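Side-chain contact in exotoxin 3 (Staphylococcus aureus, PDB 2Z8L), which binds the sialylated glycan sialyl Lewis X and belongs to the staphylococcal superantigen-like toxins, built from an OB-fold and a beta-grasp domain: residues V116-V121 / V125-K130. Sequence-based numbering, arbitrary orientation.
Sequences VIKKEV and VYTHVK. Unlike the reference sequence in segment 125-130: Tyr126 (reference Ser), Thr127 (reference Val).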
loop_
_atom_site.group_PDB
_atom_site.type_symbol
_atom_site.label_atom_id
_atom_site.label_comp_id
_atom_site.label_asym_id
_atom_site.label_seq_id
_atom_site.Cartn_x
_atom_site.Cartn_y
_atom_site.Cartn_z
ATOM N N VAL A 116 -5.382 16.375 1.797
ATOM C CA VAL A 116 -5.160 17.812 1.428
ATOM C C VAL A 116 -4.020 17.798 0.413
ATOM O O VAL A 116 -2.891 17.448 0.745
ATOM C CB VAL A 116 -4.801 18.678 2.642
ATOM C CG1 VAL A 116 -4.632 20.097 2.265
ATOM C CG2 VAL A 116 -5.913 18.632 3.723
ATOM N N ILE A 117 -4.333 18.143 -0.825
ATOM C CA ILE A 117 -3.416 18.065 -1.912
ATOM C C ILE A 117 -3.025 19.482 -2.323
ATOM O O ILE A 117 -3.875 20.240 -2.801
ATOM C CB ILE A 117 -4.053 17.353 -3.061
ATOM C CG1 ILE A 117 -4.478 15.938 -2.622
ATOM C CG2 ILE A 117 -3.104 17.292 -4.279
ATOM C CD1 ILE A 117 -5.545 15.372 -3.454
ATOM N N LYS A 118 -1.756 19.790 -2.153
ATOM C CA LYS A 118 -1.234 21.122 -2.505
ATOM C C LYS A 118 -0.516 20.961 -3.813
ATOM O O LYS A 118 0.566 20.367 -3.820
ATOM C CB LYS A 118 -0.300 21.635 -1.427
ATOM C CG LYS A 118 -1.067 21.973 -0.152
ATOM C CD LYS A 118 -0.295 22.844 0.793
ATOM C CE LYS A 118 -1.225 23.459 1.873
ATOM N NZ LYS A 118 -0.713 24.784 2.421
ATOM N N LYS A 119 -1.122 21.491 -4.886
ATOM C CA LYS A 119 -0.637 21.287 -6.252
ATOM C C LYS A 119 -0.009 22.565 -6.771
ATOM O O LYS A 119 -0.680 23.592 -6.805
ATOM C CB LYS A 119 -1.790 20.857 -7.152
ATOM C CG LYS A 119 -1.332 20.444 -8.584
ATOM C CD LYS A 119 -2.471 20.042 -9.466
ATOM C CE LYS A 119 -1.989 19.817 -10.879
ATOM N NZ LYS A 119 -0.588 19.318 -10.924
ATOM N N GLU A 120 1.239 22.490 -7.221
ATOM C CA GLU A 120 1.876 23.649 -7.852
ATOM C C GLU A 120 1.125 24.040 -9.119
ATOM O O GLU A 120 0.783 23.191 -9.944
ATOM C CB GLU A 120 3.345 23.380 -8.148
ATOM C CG GLU A 120 4.208 23.280 -6.905
ATOM C CD GLU A 120 5.733 23.220 -7.197
ATOM O OE1 GLU A 120 6.179 23.491 -8.350
ATOM O OE2 GLU A 120 6.490 22.895 -6.234
ATOM N N VAL A 121 0.843 25.335 -9.258
ATOM C CA VAL A 121 0.199 25.853 -10.435
ATOM C C VAL A 121 1.029 27.046 -10.897
ATOM O O VAL A 121 2.053 27.374 -10.312
ATOM C CB VAL A 121 -1.280 26.247 -10.178
ATOM C CG1 VAL A 121 -2.120 25.005 -9.829
ATOM C CG2 VAL A 121 -1.408 27.302 -9.071
ATOM N N VAL A 125 0.438 27.865 -5.536
ATOM C CA VAL A 125 0.051 26.538 -5.114
ATOM C C VAL A 125 -1.434 26.530 -4.805
ATOM O O VAL A 125 -1.925 27.443 -4.152
ATOM C CB VAL A 125 0.825 26.123 -3.844
ATOM C CG1 VAL A 125 0.321 24.797 -3.333
ATOM C CG2 VAL A 125 2.308 26.032 -4.111
ATOM N N TYR A 126 -2.155 25.516 -5.279
ATOM C CA TYR A 126 -3.582 25.469 -5.091
ATOM C C TYR A 126 -3.889 24.273 -4.212
ATOM O O TYR A 126 -3.375 23.211 -4.500
ATOM C CB TYR A 126 -4.295 25.299 -6.420
ATOM C CG TYR A 126 -5.764 25.549 -6.331
ATOM C CD1 TYR A 126 -6.294 26.802 -6.544
ATOM C CD2 TYR A 126 -6.635 24.544 -5.952
ATOM C CE1 TYR A 126 -7.665 27.027 -6.458
ATOM C CE2 TYR A 126 -8.004 24.761 -5.856
ATOM C CZ TYR A 126 -8.507 26.013 -6.098
ATOM O OH TYR A 126 -9.871 26.253 -6.026
ATOM N N THR A 127 -4.662 24.479 -3.159
ATOM C CA THR A 127 -4.972 23.394 -2.202
ATOM C C THR A 127 -6.348 22.843 -2.485
ATOM O O THR A 127 -7.353 23.556 -2.513
ATOM C CB THR A 127 -4.947 23.908 -0.784
ATOM O OG1 THR A 127 -3.669 24.532 -0.522
ATOM C CG2 THR A 127 -5.211 22.770 0.173
ATOM N N HIS A 128 -6.377 21.550 -2.769
ATOM C CA HIS A 128 -7.593 20.798 -2.998
ATOM C C HIS A 128 -7.818 19.923 -1.789
ATOM O O HIS A 128 -6.902 19.287 -1.326
ATOM C CB HIS A 128 -7.418 19.895 -4.216
ATOM C CG HIS A 128 -7.078 20.623 -5.482
ATOM N ND1 HIS A 128 -8.047 21.059 -6.343
ATOM C CD2 HIS A 128 -5.891 20.906 -6.069
ATOM C CE1 HIS A 128 -7.481 21.615 -7.400
ATOM N NE2 HIS A 128 -6.171 21.542 -7.260
ATOM N N VAL A 129 -9.055 19.832 -1.308
ATOM C CA VAL A 129 -9.336 19.000 -0.178
ATOM C C VAL A 129 -10.271 17.889 -0.626
ATOM O O VAL A 129 -11.397 18.147 -1.037
ATOM C CB VAL A 129 -10.015 19.751 0.999
ATOM C CG1 VAL A 129 -10.260 18.771 2.191
ATOM C CG2 VAL A 129 -9.204 20.973 1.424
ATOM N N LYS A 130 -9.811 16.663 -0.497
ATOM C CA LYS A 130 -10.548 15.495 -0.910
ATOM C C LYS A 130 -10.662 14.627 0.351
ATOM O O LYS A 130 -10.244 15.042 1.414
ATOM C CB LYS A 130 -9.844 14.759 -2.022
ATOM C CG LYS A 130 -9.641 15.569 -3.302
ATOM C CD LYS A 130 -10.963 15.721 -4.051
ATOM C CE LYS A 130 -10.845 16.633 -5.247
ATOM N NZ LYS A 130 -12.196 17.153 -5.686
#
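Thr127 faces Lys118 across an antiparallel beta hairpin, in a non-hydrogen-bonded pair, and reaches diagonally to Val116; its two branches serve different neighbours. Its CG2, anti to the backbone N, presses on CG1 of Val116 at 3.4 Å, closer than usual for two methyls; with chi1 at -55°, OG1 is turned the other way, beside the lysine. Lys118 runs alongside, pointing the same way with its chain extended beyond CG, and passes OG1 with CE at 3.6 Å, a contact of the aliphatic stem. Further along this face, CB of Lys118 meets CG1 of Val125 at 3.7 Å. On the other face, CD2 of Tyr126 lies 3.3 Å above the His128 ring plane, offset toward its rim, while CB of Lys119 approaches that ring's edge near its plane. Phe156 meets the same imidazole and accepts a hydrogen bond from Lys119 NZ through its backbone O. Ile117, the buried residue here, touches CG of Lys130 with CD1 at 4.1 Å and packs on Tyr151 and Leu152 of helix 141-155. Four nearly straight backbone bonds join Ile117 to His128 and Lys119 to Tyr126; His128 N to Ile117 O is 2.8 Å. Strand 124-131 forms an edge of the beta-grasp sheet, and strand 114-121 also bonds to strand 200-207. The chemistry implies a hairpin held by its backbone ladder, with apolar packing toward the helix and the aliphatic stem of Lys118 lying along Thr127 on the more exposed face.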